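Local coordinates for protein acyl-coenzyme A oxidase acox-1.1 (Caenorhabditis elegans, PDB 5K3H) that catalyses the FAD-dependent desaturation of acyl-CoA side chains to trans-2-enoyl-CoA, passing electrons to oxygen, in the first step of peroxisomal beta-oxidation, at residues 511-515 / 516-520; 452-456 / 457-461. All coordinates share one frame; numbering follows the deposited sequence.

Contact 1 (511-515 / 516-520); sequences FGLME and NGEKR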
# COMPACT_ATOMS: atom_id res chain seq x y z
N PHE B 511 4.34 22.61 26.89
CA PHE B 511 4.64 23.43 28.06
C PHE B 511 3.43 24.25 28.48
O PHE B 511 3.11 24.33 29.68
CB PHE B 511 5.79 24.39 27.76
CG PHE B 511 7.09 23.72 27.38
CD1 PHE B 511 7.45 22.49 27.92
CD2 PHE B 511 7.95 24.33 26.46
CE1 PHE B 511 8.65 21.89 27.56
CE2 PHE B 511 9.15 23.74 26.10
CZ PHE B 511 9.51 22.51 26.65
N GLY B 512 2.72 24.85 27.52
CA GLY B 512 1.62 25.73 27.89
C GLY B 512 0.51 25.02 28.64
O GLY B 512 -0.04 25.55 29.60
N LEU B 513 0.15 23.80 28.20
CA LEU B 513 -0.90 23.03 28.85
C LEU B 513 -0.52 22.66 30.28
O LEU B 513 -1.37 22.64 31.18
CB LEU B 513 -1.23 21.77 28.05
CG LEU B 513 -2.03 22.01 26.77
CD1 LEU B 513 -2.01 20.77 25.88
CD2 LEU B 513 -3.44 22.42 27.06
N MET B 514 0.76 22.35 30.52
CA MET B 514 1.17 22.09 31.89
C MET B 514 1.09 23.36 32.74
O MET B 514 0.56 23.34 33.86
CB MET B 514 2.59 21.51 31.92
CG MET B 514 2.72 20.08 31.40
SD MET B 514 4.32 19.37 31.81
CE MET B 514 5.40 20.28 30.72
N GLU B 515 1.57 24.48 32.19
CA GLU B 515 1.49 25.77 32.88
C GLU B 515 0.06 26.12 33.27
O GLU B 515 -0.15 26.88 34.23
CB GLU B 515 2.10 26.88 32.01
CG GLU B 515 3.65 26.86 31.99
CD GLU B 515 4.24 27.64 30.82
OE1 GLU B 515 3.53 28.52 30.26
OE2 GLU B 515 5.43 27.37 30.47
N ASN B 516 -0.94 25.62 32.54
CA ASN B 516 -2.33 25.79 32.92
C ASN B 516 -2.86 24.61 33.74
O ASN B 516 -4.07 24.43 33.85
CB ASN B 516 -3.21 26.01 31.69
CG ASN B 516 -2.92 27.33 31.02
OD1 ASN B 516 -2.04 28.08 31.47
ND2 ASN B 516 -3.66 27.64 29.96
N GLY B 517 -1.97 23.77 34.26
CA GLY B 517 -2.39 22.78 35.22
C GLY B 517 -2.58 21.37 34.69
O GLY B 517 -2.95 20.49 35.48
N GLU B 518 -2.40 21.15 33.39
CA GLU B 518 -2.55 19.81 32.84
C GLU B 518 -1.45 18.91 33.36
O GLU B 518 -0.31 19.33 33.53
CB GLU B 518 -2.50 19.86 31.32
CG GLU B 518 -3.70 20.55 30.72
CD GLU B 518 -4.82 19.60 30.40
OE1 GLU B 518 -4.78 18.44 30.92
OE2 GLU B 518 -5.76 20.05 29.68
N LYS B 519 -1.80 17.64 33.57
CA LYS B 519 -0.82 16.66 34.01
C LYS B 519 0.19 16.60 32.87
O LYS B 519 -0.13 16.94 31.73
CB LYS B 519 -1.47 15.30 34.22
CG LYS B 519 -1.44 14.81 35.66
CD LYS B 519 -2.80 14.94 36.32
CE LYS B 519 -2.79 14.35 37.72
NZ LYS B 519 -3.64 15.14 38.66
N ARG B 520 1.41 16.18 33.17
CA ARG B 520 2.46 16.10 32.17
C ARG B 520 2.08 15.17 31.02
O ARG B 520 2.04 15.59 29.86
CB ARG B 520 3.76 15.66 32.84
CG ARG B 520 4.89 15.27 31.92
CD ARG B 520 6.21 15.19 32.67
NE ARG B 520 7.26 15.92 31.94
CZ ARG B 520 7.63 17.18 32.19
NH1 ARG B 520 7.04 17.88 33.15
NH2 ARG B 520 8.58 17.74 31.46
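Met514 reaches past the end of its own helix to the side chain of Arg520, six residues on. Its CB lies near the Glu518 carbonyl, and CG comes closer, 3.8 Å from Glu518 O. CG leads on to SD, 3.4 Å from Arg520 NH1 and touching CA and CB of that residue; the bend at chi3 (-71°) then swings CE over one face of the guanidinium, 4.1 Å from Arg520 CZ, the two side chains crossing at a slant. Cut back to an alanine here, the side chain would lose both SD and CE, which would probably leave that guanidinium face without its methyl cover and the arginine freer to swing.

The backbone here closes as a Schellman motif. Glu518 N bonds to Leu513 O at 2.9 Å, and Gly517 N bonds to Met514 O. Gly517, at phi 101°, is the C-prime residue; a CB there would be jammed against the carbonyl oxygen of the residue before. Just before it, Asn516 N still makes the helical bond to Gly512 O at 3.1 Å. Across the turn Leu513 and Glu518 run side by side, with Leu513 CB 3.8 Å from Glu518 CG; the glutamate's carboxylate goes on to a salt bridge with Lys526.

The turn joins helix 489-515 to helix 520-553, for which Lys519 is the N-cap residue. Leu513 packs on Ala523, Lys526 and Ser527 of that second helix and Met514 on Ala523, while Phe511 turns to helix 437-456, against Val449.

Contact 2 (452-456 / 457-461); sequences AALVK and SGKAS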
# COMPACT_ATOMS: atom_id res chain seq x y z
N ALA B 452 14.26 22.16 22.85
CA ALA B 452 13.51 23.41 22.90
C ALA B 452 13.58 24.04 24.28
O ALA B 452 13.59 25.27 24.40
CB ALA B 452 12.05 23.17 22.50
N ALA B 453 13.62 23.22 25.33
CA ALA B 453 13.74 23.74 26.70
C ALA B 453 15.08 24.44 26.91
O ALA B 453 15.14 25.48 27.58
CB ALA B 453 13.55 22.62 27.71
N LEU B 454 16.17 23.87 26.38
CA LEU B 454 17.46 24.55 26.45
C LEU B 454 17.40 25.92 25.79
O LEU B 454 17.87 26.91 26.35
CB LEU B 454 18.56 23.71 25.79
CG LEU B 454 19.05 22.40 26.42
CD1 LEU B 454 20.06 21.74 25.52
CD2 LEU B 454 19.72 22.72 27.73
N VAL B 455 16.80 25.99 24.59
CA VAL B 455 16.74 27.26 23.86
C VAL B 455 15.98 28.30 24.67
O VAL B 455 16.47 29.41 24.90
CB VAL B 455 16.11 27.06 22.47
CG1 VAL B 455 15.89 28.42 21.80
CG2 VAL B 455 16.99 26.18 21.60
N LYS B 456 14.78 27.95 25.14
CA LYS B 456 13.94 28.92 25.86
C LYS B 456 14.65 29.47 27.08
O LYS B 456 14.53 30.66 27.40
CB LYS B 456 12.60 28.28 26.26
CG LYS B 456 11.76 29.17 27.16
CD LYS B 456 10.51 28.48 27.72
CE LYS B 456 9.40 28.39 26.68
NZ LYS B 456 8.12 27.89 27.30
N SER B 457 15.42 28.63 27.78
CA SER B 457 16.06 29.03 29.03
C SER B 457 17.45 29.62 28.83
O SER B 457 18.22 29.71 29.79
CB SER B 457 16.11 27.85 30.00
OG SER B 457 16.95 26.84 29.50
N GLY B 458 17.81 30.00 27.60
CA GLY B 458 19.06 30.68 27.35
C GLY B 458 20.27 29.80 27.18
O GLY B 458 21.40 30.30 27.20
N LYS B 459 20.08 28.49 26.99
CA LYS B 459 21.18 27.53 26.96
C LYS B 459 21.45 27.01 25.55
O LYS B 459 21.93 25.88 25.38
CB LYS B 459 20.88 26.39 27.91
CG LYS B 459 20.92 26.83 29.35
CD LYS B 459 20.48 25.72 30.27
CE LYS B 459 19.86 26.28 31.54
NZ LYS B 459 19.84 25.26 32.63
N ALA B 460 21.15 27.82 24.53
CA ALA B 460 21.32 27.38 23.14
C ALA B 460 22.72 26.87 22.87
O ALA B 460 22.92 26.01 22.00
CB ALA B 460 20.97 28.52 22.17
N SER B 461 23.71 27.41 23.58
CA SER B 461 25.08 26.95 23.38
C SER B 461 25.27 25.50 23.79
O SER B 461 26.26 24.89 23.37
CB SER B 461 26.05 27.85 24.15
OG SER B 461 25.90 27.66 25.55
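Ser457 folds back on the last turn of helix 437-456 and bonds twice to one carbonyl. Its hydroxyl donates to the backbone, Ser457 OG to Ala453 O at 3.0 Å, and its amide does the same, Ser457 N to Ala453 O at 3.2 Å. The two donors come from opposite faces of the carbonyl plane, so this oxygen is gripped from both sides. What lets the hydroxyl get there is the first torsion of the serine: at chi1 66° OG stands between the backbone N and the carbonyl carbon, facing back down the helix.

The remaining hydrogen bonds are all backbone. Lys459 N donates to Leu454 O at 2.8 Å and Gly458 N to Val455 O at 3.1 Å. A further bond from Ser457 N to Leu454 O is weak. A 6→1 bond (Lys459 N to Leu454 O) enclosing a 5→2 bond (Gly458 N to Val455 O) defines a Schellman motif, with Gly458 as its C-prime residue; phi of 84° there suits a residue without a CB. These bonds give partners to carbonyls at the helix end, where no further helical turn follows.

Apolar contact is carried by Leu454 and Lys459, whose side chains cross at about a right angle. Leu454 CD2 touches the aliphatic part of the lysine, 3.9 Å from Lys459 CB and 4.0 Å from Lys459 CD, and the lysine chain then runs on extended. Beyond the turn, Leu454 also packs on Gln462 and Leu463, and Val455 on Leu463. On the side facing helix 489-515, Ala452 meets Leu504 and Ala507, and Lys456 NZ makes a weak hydrogen bond to Asn508 OD1.

Overall arrangement
Contacts 2 and 1 are the C-terminal ends of two helices that follow each other in the chain, 437-456 and 489-515, each finished by a Schellman motif with a glycine at C-prime. Their centres lie about 19 Å apart on the same side of the chain's centre, and the two helix ends meet through Phe511. Phe511 CD2 is 3.7 Å from Lys456 NZ, and Phe511 CZ packs on Ala453 CB at 4.2 Å. Glu515 OE2 also lies 4.2 Å from Lys456 NZ, a looser approach. Both turns are on the surface, away from the FAD, ATP and substrate sites.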